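Local coordinates for protein endo-beta-1,4-xylanase Xyn10C (Pseudomonas cellulosa, PDB 1GNY) that binds xylan and xylooligosaccharides through this family 15 carbohydrate-binding module, which accompanies a separate catalytic domain that cleaves internal linkages of the xylan backbone, at residues 7-12 with 31-36; 12-17 with 125-130; 45-50 with 81-86. One frame throughout, in Å; residues are numbered along the deposited sequence.

Contact 1 (7-12 with 31-36); sequences VDMANG and DGVTFA
The backbones draw closest at Met-9 and Gly-32, whose CA atoms lie 5.4 Å apart, yet the loop 7-12 does not pair with strand 32-36 and meets it through side-chain packing and one carbonyl group. Met-9 brings its methyl end to the strand: CE rests 3.9 Å from CG2 of Val-33, the two side chains crossing at about a right angle. The thioether chain is folded rather than extended, bent at both chi2 (-56°) and chi3 (-59°), which curls CE round toward the valine. The same valine branch also lies against the loop backbone, with CG2 3.6 Å from Met-9 O. Gly-32 lies beside Met-9 without a side chain; a CB there would press on the carbonyl O of the residue before it and also come close to Met-9 CE. Beyond the pair, Met-9 touches Ile-142 of strand 139-149, and Val-33 packs on Trp-13 and Ile-26. The loop keeps its own shape through an Asx turn, in which Ala-10 N donates to Asp-8 OD1 over 3.0 Å, approaching from above the carboxylate plane. Asn-11 ND2 reaches Asp-8 OD2 at 2.9 Å on its syn side, so both carboxylate oxygens accept a bond from the loop itself. The contact thus joins the loop that follows strand 2-6 to a strand of the six-stranded sheet of this beta-sandwich module. Its chemistry is apolar: shape and van der Waals fit hold Met-9 against Val-33, while the polar bonds that set the turn stay within the loop.

Contact 2 (12-17 with 125-130); sequences GWRGNA and DVQVGI. With XYP (beta-D-xylopyranose), chain B.
The guanidinium of Arg-14 is met edge-on by the amide of Gln-127, whose OE1 lies in the guanidinium plane, with the two flat groups turned 43° apart. NH2 donates to OE1 over 2.9 Å, arriving in the carbonyl plane on a lone pair at a C=O...N angle of 130°. A water bridges the same two groups, accepting from Arg-14 NE at 3.1 Å and donating to Gln-127 OE1 at 2.7 Å, so this oxygen receives two bonds. Asp-47 forms a salt bridge with Arg-14 NH2 and probably steadies the guanidinium. Gln-127 holds CG anti to its backbone N (chi1 -178°) and continues extended, which carries its amide out of strand 126-133 to the sugar. There NE2 donates to O2 of xylose B at 3.0 Å, and also hydrogen-bonds Gln-81 OE1. From strand 14-17 Asn-16 reaches the same hydroxyl, its ND2 giving xylose O2 a short, nearly straight bond of 2.6 Å. The two amide nitrogens, ND2 of Asn-16 and NE2 of Gln-127, stand 3.6 Å apart as joint donors to that oxygen rather than as a bonded pair. Asn-16 OD1 lies near the neighbouring O3. Strand 42-48 runs between the two strands in the five-stranded sheet, and Val-45 packs against both Asn-16 and Gln-127 beneath the sugar-binding amides. Arg-14 is therefore a second-shell residue: with OE1 engaged by the guanidinium and the water, the Gln-127 amide is probably held, with Gln-81, in the orientation that offers its N-H groups, and xylose O2 is recognised as a double acceptor by two strands.

Contact 3 (45-50 with 81-86); sequences VFDIAR and QLKEDW. With XYP (beta-D-xylopyranose), chain B; XYP (beta-D-xylopyranose), chain C.
Lys-83 NZ and Asp-47 OD2 form a salt bridge of 3.0 Å that, in the five-stranded sheet of this beta-sandwich xylan-binding module, joins strand 42-48 to the hairpin turn between strands 75-82 and 85-90, across the intervening strand 126-133. The ammonium meets OD2 on its syn side, 31° out of the carboxylate plane, and the lysine chain crosses the aspartate at about a right angle. CD lies 3.3 Å from Asp-47 OD1, and the bend at chi3 (103°) swings CE and NZ round to OD2. OD1 is salt-bridged to Arg-14, so the carboxylate sits between two cations, which would probably favour its ionised form. With an alanine in place of Lys-83, Asp-47 OD2 would probably lose its ammonium mate, leaving Arg-14 as the main counter-charge. The hairpin itself is a type II beta turn from Leu-82 to Asp-85, with Asp-85 N bonded to Leu-82 O. At its base Gln-81 carries the sugar-binding amide, NE2 donating to Trp-86 O at 2.8 Å with that oxygen in the amide plane. The same nitrogen gives a bond of 3.0 Å to O4 of xylose B and a weak one to O5 of xylose C. OE1, already bonded to Gln-127, lies close to O3 of xylose B, so the Trp-86 carbonyl and Gln-127 together fix the amide's rotation. Outermost is the tryptophan platform common in carbohydrate-binding modules: Trp-86 turns one indole face to xylose B, whose C1 sits 4.2 Å above the plane, over its centre. Glu-84 N of the turn lies over the opposite face, toward the rim; on the sugar-bearing face C5 of xylose B approaches Trp-86 CG to 3.8 Å.

Overall arrangement
Contacts 2 and 3 lie side by side, their centres about 7 Å apart, in the five-stranded antiparallel sheet ordered 14-17, 42-48, 126-133, 75-82, 85-90, and both touch xylose B. Contact 1 lies at the six-stranded sheet, where a loop meets strand 32-36, its centre about 11 Å from that of contact 2 and 17 Å from that of contact 3. Trp-13 and Phe-46 bridge the gap: Trp-13 packs on Val-33 and Phe-46, and Phe-46 on Val-7. Along the chain, contact 1 closes before contact 3 opens, contact 3 is nested within the loop closed by contact 2, and contacts 1 and 2 share Gly-12. A packed layer thus lies behind the sheet that carries the xylan site.

Contact 1 (7-12 with 31-36)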
loop_
_atom_site.group_PDB
_atom_site.type_symbol
_atom_site.label_atom_id
_atom_site.label_comp_id
_atom_site.label_asym_id
_atom_site.label_seq_id
_atom_site.Cartn_x
_atom_site.Cartn_y
_atom_site.Cartn_z
ATOM N N VAL A 7 -4.665 10.367 -3.300
ATOM C CA VAL A 7 -5.638 9.274 -3.365
ATOM C C VAL A 7 -6.859 9.513 -2.461
ATOM O O VAL A 7 -6.740 9.917 -1.283
ATOM C CB VAL A 7 -4.953 7.917 -2.993
ATOM C CG1 VAL A 7 -5.941 6.725 -2.920
ATOM C CG2 VAL A 7 -3.811 7.600 -3.957
ATOM N N ASP A 8 -8.038 9.252 -3.020
ATOM C CA ASP A 8 -9.305 9.345 -2.276
ATOM C C ASP A 8 -9.317 8.308 -1.145
ATOM O O ASP A 8 -9.101 7.125 -1.390
ATOM C CB ASP A 8 -10.475 9.094 -3.245
ATOM C CG ASP A 8 -11.823 9.403 -2.662
ATOM O OD1 ASP A 8 -11.954 9.711 -1.469
ATOM O OD2 ASP A 8 -12.816 9.382 -3.412
ATOM N N MET A 9 -9.537 8.793 0.071
ATOM C CA MET A 9 -9.555 7.962 1.282
ATOM C C MET A 9 -10.959 7.626 1.766
ATOM O O MET A 9 -11.112 6.985 2.811
ATOM C CB MET A 9 -8.740 8.597 2.405
ATOM C CG MET A 9 -7.277 8.885 2.031
ATOM S SD MET A 9 -6.350 7.447 1.453
ATOM C CE MET A 9 -6.488 6.343 2.854
ATOM N N ALA A 10 -11.971 8.080 1.031
ATOM C CA ALA A 10 -13.393 7.801 1.376
ATOM C C ALA A 10 -14.139 6.881 0.405
ATOM O O ALA A 10 -15.299 6.504 0.679
ATOM C CB ALA A 10 -14.167 9.117 1.491
ATOM N N ASN A 11 -13.506 6.558 -0.721
ATOM C CA ASN A 11 -14.062 5.682 -1.758
ATOM C C ASN A 11 -12.957 4.930 -2.462
ATOM O O ASN A 11 -11.803 5.354 -2.456
ATOM C CB ASN A 11 -14.747 6.509 -2.855
ATOM C CG ASN A 11 -15.770 7.484 -2.315
ATOM O OD1 ASN A 11 -16.932 7.118 -2.086
ATOM N ND2 ASN A 11 -15.351 8.744 -2.128
ATOM N N GLY A 12 -13.326 3.819 -3.077
ATOM C CA GLY A 12 -12.419 3.099 -3.937
ATOM C C GLY A 12 -11.457 2.112 -3.303
ATOM O O GLY A 12 -10.696 1.472 -4.028
ATOM N N ASP A 31 -10.843 9.327 10.033
ATOM C CA ASP A 31 -9.358 9.231 9.973
ATOM C C ASP A 31 -8.785 8.554 8.709
ATOM O O ASP A 31 -7.585 8.644 8.465
ATOM C CB ASP A 31 -8.802 8.506 11.165
ATOM C CG ASP A 31 -8.773 9.361 12.437
ATOM O OD1 ASP A 31 -9.205 10.528 12.423
ATOM O OD2 ASP A 31 -8.353 8.903 13.528
ATOM N N GLY A 32 -9.624 7.942 7.892
ATOM C CA GLY A 32 -9.164 7.281 6.661
ATOM C C GLY A 32 -9.676 5.859 6.482
ATOM O O GLY A 32 -10.889 5.651 6.549
ATOM N N VAL A 33 -8.749 4.920 6.234
ATOM C CA VAL A 33 -9.038 3.488 5.947
ATOM C C VAL A 33 -8.345 2.583 6.956
ATOM O O VAL A 33 -7.137 2.715 7.141
ATOM C CB VAL A 33 -8.588 3.122 4.509
ATOM C CG1 VAL A 33 -8.667 1.629 4.243
ATOM C CG2 VAL A 33 -9.425 3.901 3.453
ATOM N N THR A 34 -9.090 1.655 7.550
ATOM C CA THR A 34 -8.539 0.735 8.582
ATOM C C THR A 34 -8.861 -0.693 8.187
ATOM O O THR A 34 -9.961 -0.990 7.693
ATOM C CB THR A 34 -9.081 1.036 10.019
ATOM O OG1 THR A 34 -8.853 2.414 10.326
ATOM C CG2 THR A 34 -8.368 0.213 11.113
ATOM N N PHE A 35 -7.887 -1.567 8.408
ATOM C CA PHE A 35 -8.105 -3.006 8.259
ATOM C C PHE A 35 -7.568 -3.798 9.462
ATOM O O PHE A 35 -6.627 -3.361 10.166
ATOM C CB PHE A 35 -7.553 -3.549 6.933
ATOM C CG PHE A 35 -6.048 -3.601 6.824
ATOM C CD1 PHE A 35 -5.330 -2.482 6.355
ATOM C CD2 PHE A 35 -5.347 -4.769 7.084
ATOM C CE1 PHE A 35 -3.974 -2.523 6.232
ATOM C CE2 PHE A 35 -3.970 -4.812 6.949
ATOM C CZ PHE A 35 -3.282 -3.682 6.499
ATOM N N ALA A 36 -8.186 -4.963 9.670
ATOM C CA ALA A 36 -7.745 -5.962 10.642
ATOM C C ALA A 36 -6.613 -6.798 10.003
ATOM O O ALA A 36 -6.780 -7.438 8.945
ATOM C CB ALA A 36 -8.894 -6.867 11.053
#

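Contact 2 (12-17 with 125-130)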
loop_
_atom_site.group_PDB
_atom_site.type_symbol
_atom_site.label_atom_id
_atom_site.label_comp_id
_atom_site.label_asym_id
_atom_site.label_seq_id
_atom_site.Cartn_x
_atom_site.Cartn_y
_atom_site.Cartn_z
ATOM N N GLY A 12 -13.326 3.819 -3.077
ATOM C CA GLY A 12 -12.419 3.099 -3.937
ATOM C C GLY A 12 -11.457 2.112 -3.303
ATOM O O GLY A 12 -10.696 1.472 -4.028
ATOM N N TRP A 13 -11.501 1.959 -1.990
ATOM C CA TRP A 13 -10.634 0.983 -1.337
ATOM C C TRP A 13 -11.319 -0.371 -1.137
ATOM O O TRP A 13 -12.544 -0.468 -1.043
ATOM C CB TRP A 13 -10.133 1.495 0.000
ATOM C CG TRP A 13 -9.086 2.605 -0.064
ATOM C CD1 TRP A 13 -9.288 3.933 -0.336
ATOM C CD2 TRP A 13 -7.697 2.465 0.226
ATOM N NE1 TRP A 13 -8.105 4.626 -0.238
ATOM C CE2 TRP A 13 -7.107 3.744 0.103
ATOM C CE3 TRP A 13 -6.875 1.370 0.578
ATOM C CZ2 TRP A 13 -5.759 3.955 0.319
ATOM C CZ3 TRP A 13 -5.564 1.582 0.818
ATOM C CH2 TRP A 13 -4.996 2.869 0.680
ATOM N N ARG A 14 -10.494 -1.407 -1.008
ATOM C CA ARG A 14 -10.934 -2.796 -0.760
ATOM C C ARG A 14 -9.952 -3.494 0.149
ATOM O O ARG A 14 -8.776 -3.136 0.188
ATOM C CB ARG A 14 -10.918 -3.635 -2.059
ATOM C CG ARG A 14 -11.623 -3.092 -3.262
ATOM C CD ARG A 14 -11.463 -4.000 -4.501
ATOM N NE ARG A 14 -10.116 -4.104 -5.110
ATOM C CZ ARG A 14 -9.606 -3.215 -5.965
ATOM N NH1 ARG A 14 -10.288 -2.143 -6.325
ATOM N NH2 ARG A 14 -8.411 -3.403 -6.506
ATOM N N GLY A 15 -10.435 -4.508 0.866
ATOM C CA GLY A 15 -9.536 -5.442 1.517
ATOM C C GLY A 15 -8.852 -6.270 0.428
ATOM O O GLY A 15 -9.304 -6.357 -0.730
ATOM N N ASN A 16 -7.712 -6.847 0.817
ATOM C CA ASN A 16 -6.878 -7.705 -0.078
ATOM C C ASN A 16 -6.172 -8.838 0.666
ATOM O O ASN A 16 -5.777 -8.687 1.835
ATOM C CB ASN A 16 -5.803 -6.880 -0.762
ATOM C CG ASN A 16 -5.269 -7.518 -2.020
ATOM O OD1 ASN A 16 -4.063 -7.865 -2.124
ATOM N ND2 ASN A 16 -6.109 -7.619 -2.995
ATOM N N ALA A 17 -6.076 -9.979 -0.023
ATOM C CA ALA A 17 -5.307 -11.135 0.471
ATOM C C ALA A 17 -4.389 -11.612 -0.648
ATOM O O ALA A 17 -4.837 -11.962 -1.717
ATOM C CB ALA A 17 -6.191 -12.246 0.908
ATOM N N ASP A 125 -5.236 -1.408 -15.274
ATOM C CA ASP A 125 -5.248 -0.596 -14.067
ATOM C C ASP A 125 -4.137 -1.204 -13.195
ATOM O O ASP A 125 -3.761 -2.372 -13.363
ATOM C CB ASP A 125 -6.558 -0.708 -13.305
ATOM C CG ASP A 125 -7.751 -0.095 -14.033
ATOM O OD1 ASP A 125 -7.588 0.893 -14.787
ATOM O OD2 ASP A 125 -8.928 -0.532 -13.837
ATOM N N VAL A 126 -3.625 -0.388 -12.295
ATOM C CA VAL A 126 -2.571 -0.827 -11.362
ATOM C C VAL A 126 -3.168 -0.825 -9.959
ATOM O O VAL A 126 -3.666 0.215 -9.481
ATOM C CB VAL A 126 -1.347 0.061 -11.461
ATOM C CG1 VAL A 126 -0.313 -0.258 -10.378
ATOM C CG2 VAL A 126 -0.708 -0.130 -12.819
ATOM N N GLN A 127 -3.067 -1.983 -9.307
ATOM C CA GLN A 127 -3.506 -2.146 -7.921
ATOM C C GLN A 127 -2.373 -1.785 -6.997
ATOM O O GLN A 127 -1.284 -2.350 -7.134
ATOM C CB GLN A 127 -3.957 -3.570 -7.642
ATOM C CG GLN A 127 -4.475 -3.843 -6.228
ATOM C CD GLN A 127 -5.078 -5.231 -6.123
ATOM O OE1 GLN A 127 -6.293 -5.386 -6.325
ATOM N NE2 GLN A 127 -4.255 -6.218 -5.761
ATOM N N VAL A 128 -2.629 -0.858 -6.084
ATOM C CA VAL A 128 -1.625 -0.355 -5.138
ATOM C C VAL A 128 -2.138 -0.541 -3.720
ATOM O O VAL A 128 -3.334 -0.361 -3.459
ATOM C CB VAL A 128 -1.318 1.167 -5.382
ATOM C CG1 VAL A 128 -0.249 1.685 -4.393
ATOM C CG2 VAL A 128 -0.904 1.416 -6.817
ATOM N N GLY A 129 -1.279 -0.907 -2.785
ATOM C CA GLY A 129 -1.725 -1.004 -1.408
ATOM C C GLY A 129 -0.637 -1.240 -0.398
ATOM O O GLY A 129 0.538 -0.991 -0.722
ATOM N N ILE A 130 -1.055 -1.640 0.793
ATOM C CA ILE A 130 -0.142 -1.970 1.910
ATOM C C ILE A 130 -0.646 -3.233 2.578
ATOM O O ILE A 130 -1.854 -3.410 2.749
ATOM C CB ILE A 130 0.016 -0.766 2.899
ATOM C CG1 ILE A 130 1.194 -1.000 3.862
ATOM C CG2 ILE A 130 -1.294 -0.427 3.577
ATOM C CD1 ILE A 130 1.521 0.246 4.735
HETATM C C1 XYP B . -5.566 -11.258 -5.788
HETATM C C2 XYP B . -4.893 -10.158 -4.983
HETATM C C3 XYP B . -3.433 -9.995 -5.399
HETATM C C4 XYP B . -2.733 -11.355 -5.458
HETATM C C5 XYP B . -3.582 -12.307 -6.278
HETATM O O2 XYP B . -5.556 -8.916 -5.201
HETATM O O3 XYP B . -2.754 -9.139 -4.493
HETATM O O4 XYP B . -1.485 -11.171 -6.087
HETATM O O5 XYP B . -4.883 -12.434 -5.747
HETATM O O HOH W 1 -8.443 -6.729 -5.291
#

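Contact 3 (45-50 with 81-86)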
loop_
_atom_site.group_PDB
_atom_site.type_symbol
_atom_site.label_atom_id
_atom_site.label_comp_id
_atom_site.label_asym_id
_atom_site.label_seq_id
_atom_site.Cartn_x
_atom_site.Cartn_y
_atom_site.Cartn_z
ATOM N N VAL A 45 -6.094 -2.112 -0.471
ATOM C CA VAL A 45 -5.707 -1.666 -1.813
ATOM C C VAL A 45 -6.716 -0.730 -2.479
ATOM O O VAL A 45 -7.882 -0.688 -2.068
ATOM C CB VAL A 45 -5.499 -2.882 -2.784
ATOM C CG1 VAL A 45 -4.322 -3.802 -2.342
ATOM C CG2 VAL A 45 -6.751 -3.662 -2.989
ATOM N N PHE A 46 -6.237 -0.034 -3.513
ATOM C CA PHE A 46 -7.051 0.812 -4.376
ATOM C C PHE A 46 -6.438 0.701 -5.766
ATOM O O PHE A 46 -5.324 0.184 -5.944
ATOM C CB PHE A 46 -7.066 2.272 -3.895
ATOM C CG PHE A 46 -5.706 2.916 -3.901
ATOM C CD1 PHE A 46 -4.855 2.757 -2.816
ATOM C CD2 PHE A 46 -5.250 3.619 -5.024
ATOM C CE1 PHE A 46 -3.574 3.301 -2.835
ATOM C CE2 PHE A 46 -3.967 4.163 -5.034
ATOM C CZ PHE A 46 -3.134 3.986 -3.957
ATOM N N ASP A 47 -7.137 1.246 -6.750
ATOM C CA ASP A 47 -6.631 1.211 -8.113
ATOM C C ASP A 47 -6.248 2.581 -8.647
ATOM O O ASP A 47 -6.944 3.572 -8.420
ATOM C CB ASP A 47 -7.676 0.664 -9.080
ATOM C CG ASP A 47 -8.083 -0.721 -8.771
ATOM O OD1 ASP A 47 -7.234 -1.542 -8.328
ATOM O OD2 ASP A 47 -9.249 -1.090 -8.976
ATOM N N ILE A 48 -5.134 2.628 -9.348
ATOM C CA ILE A 48 -4.768 3.766 -10.168
ATOM C C ILE A 48 -5.311 3.415 -11.555
ATOM O O ILE A 48 -4.935 2.411 -12.181
ATOM C CB ILE A 48 -3.258 4.026 -10.198
ATOM C CG1 ILE A 48 -2.757 4.523 -8.833
ATOM C CG2 ILE A 48 -2.875 5.072 -11.306
ATOM C CD1 ILE A 48 -3.345 5.861 -8.318
ATOM N N ALA A 49 -6.178 4.292 -12.058
ATOM C CA ALA A 49 -6.754 4.081 -13.385
ATOM C C ALA A 49 -5.754 4.203 -14.538
ATOM O O ALA A 49 -4.973 5.176 -14.630
ATOM C CB ALA A 49 -7.908 5.087 -13.609
ATOM N N ARG A 50 -5.824 3.231 -15.440
ATOM C CA ARG A 50 -5.008 3.267 -16.635
ATOM C C ARG A 50 -5.301 4.497 -17.509
ATOM O O ARG A 50 -6.408 5.100 -17.445
ATOM C CB ARG A 50 -5.228 2.010 -17.463
ATOM C CG ARG A 50 -6.708 1.743 -17.745
ATOM C CD ARG A 50 -6.889 0.703 -18.804
ATOM N NE ARG A 50 -8.140 0.024 -18.988
ATOM C CZ ARG A 50 -9.084 -0.301 -18.107
ATOM N NH1 ARG A 50 -9.476 0.344 -16.985
ATOM N NH2 ARG A 50 -9.808 -1.282 -18.571
ATOM N N GLN A 81 0.980 -3.710 -8.341
ATOM C CA GLN A 81 0.988 -4.828 -9.322
ATOM C C GLN A 81 -0.053 -4.554 -10.417
ATOM O O GLN A 81 -1.030 -3.816 -10.231
ATOM C CB GLN A 81 0.685 -6.198 -8.631
ATOM C CG GLN A 81 -0.661 -6.211 -7.901
ATOM C CD GLN A 81 -0.916 -7.386 -6.931
ATOM O OE1 GLN A 81 -1.649 -7.202 -5.951
ATOM N NE2 GLN A 81 -0.415 -8.603 -7.257
ATOM N N LEU A 82 0.159 -5.183 -11.548
ATOM C CA LEU A 82 -0.755 -5.078 -12.684
ATOM C C LEU A 82 -2.036 -5.864 -12.419
ATOM O O LEU A 82 -1.968 -7.027 -12.093
ATOM C CB LEU A 82 -0.050 -5.606 -13.935
ATOM C CG LEU A 82 1.214 -4.851 -14.343
ATOM C CD1 LEU A 82 1.811 -5.496 -15.618
ATOM C CD2 LEU A 82 0.951 -3.373 -14.591
ATOM N N LYS A 83 -3.180 -5.207 -12.500
ATOM C CA LYS A 83 -4.467 -5.850 -12.205
ATOM C C LYS A 83 -4.759 -6.881 -13.242
ATOM O O LYS A 83 -4.677 -6.624 -14.439
ATOM C CB LYS A 83 -5.625 -4.881 -12.181
ATOM C CG LYS A 83 -5.864 -4.235 -10.916
ATOM C CD LYS A 83 -7.305 -3.692 -10.838
ATOM C CE LYS A 83 -8.247 -4.527 -10.018
ATOM N NZ LYS A 83 -9.568 -3.874 -9.933
ATOM N N GLU A 84 -5.056 -8.072 -12.764
ATOM C CA GLU A 84 -5.288 -9.240 -13.606
ATOM C C GLU A 84 -4.017 -9.862 -14.228
ATOM O O GLU A 84 -4.133 -10.778 -15.031
ATOM C CB GLU A 84 -6.329 -8.928 -14.681
ATOM C CG GLU A 84 -7.486 -9.877 -14.673
ATOM C CD GLU A 84 -8.299 -9.742 -13.401
ATOM O OE1 GLU A 84 -8.942 -8.687 -13.209
ATOM O OE2 GLU A 84 -8.244 -10.681 -12.578
ATOM N N ASP A 85 -2.832 -9.332 -13.912
ATOM C CA ASP A 85 -1.531 -9.957 -14.270
ATOM C C ASP A 85 -0.691 -9.845 -13.003
ATOM O O ASP A 85 0.409 -9.292 -12.990
ATOM C CB ASP A 85 -0.838 -9.289 -15.482
ATOM C CG ASP A 85 0.240 -10.190 -16.140
ATOM O OD1 ASP A 85 0.548 -11.311 -15.661
ATOM O OD2 ASP A 85 0.883 -9.839 -17.148
ATOM N N TRP A 86 -1.245 -10.450 -11.957
ATOM C CA TRP A 86 -0.819 -10.245 -10.559
ATOM C C TRP A 86 0.644 -10.420 -10.156
ATOM O O TRP A 86 1.105 -9.713 -9.288
ATOM C CB TRP A 86 -1.684 -11.092 -9.633
ATOM C CG TRP A 86 -3.177 -10.999 -9.868
ATOM C CD1 TRP A 86 -3.978 -11.970 -10.371
ATOM C CD2 TRP A 86 -4.031 -9.888 -9.574
ATOM N NE1 TRP A 86 -5.290 -11.561 -10.373
ATOM C CE2 TRP A 86 -5.350 -10.272 -9.912
ATOM C CE3 TRP A 86 -3.818 -8.607 -9.057
ATOM C CZ2 TRP A 86 -6.447 -9.424 -9.751
ATOM C CZ3 TRP A 86 -4.896 -7.776 -8.893
ATOM C CH2 TRP A 86 -6.199 -8.180 -9.245
HETATM C C1 XYP B . -5.566 -11.258 -5.788
HETATM C C2 XYP B . -4.893 -10.158 -4.983
HETATM C C3 XYP B . -3.433 -9.995 -5.399
HETATM C C4 XYP B . -2.733 -11.355 -5.458
HETATM C C5 XYP B . -3.582 -12.307 -6.278
HETATM O O2 XYP B . -5.556 -8.916 -5.201
HETATM O O3 XYP B . -2.754 -9.139 -4.493
HETATM O O4 XYP B . -1.485 -11.171 -6.087
HETATM O O5 XYP B . -4.883 -12.434 -5.747
HETATM C C1 XYP C . -0.356 -11.895 -5.584
HETATM C C2 XYP C . 0.394 -12.459 -6.776
HETATM C C3 XYP C . 1.619 -13.187 -6.255
HETATM C C4 XYP C . 2.462 -12.260 -5.405
HETATM C C5 XYP C . 1.576 -11.666 -4.334
HETATM O O2 XYP C . -0.430 -13.379 -7.486
HETATM O O3 XYP C . 2.459 -13.584 -7.324
HETATM O O4 XYP C . 3.508 -13.017 -4.799
HETATM O O5 XYP C . 0.419 -11.032 -4.896
#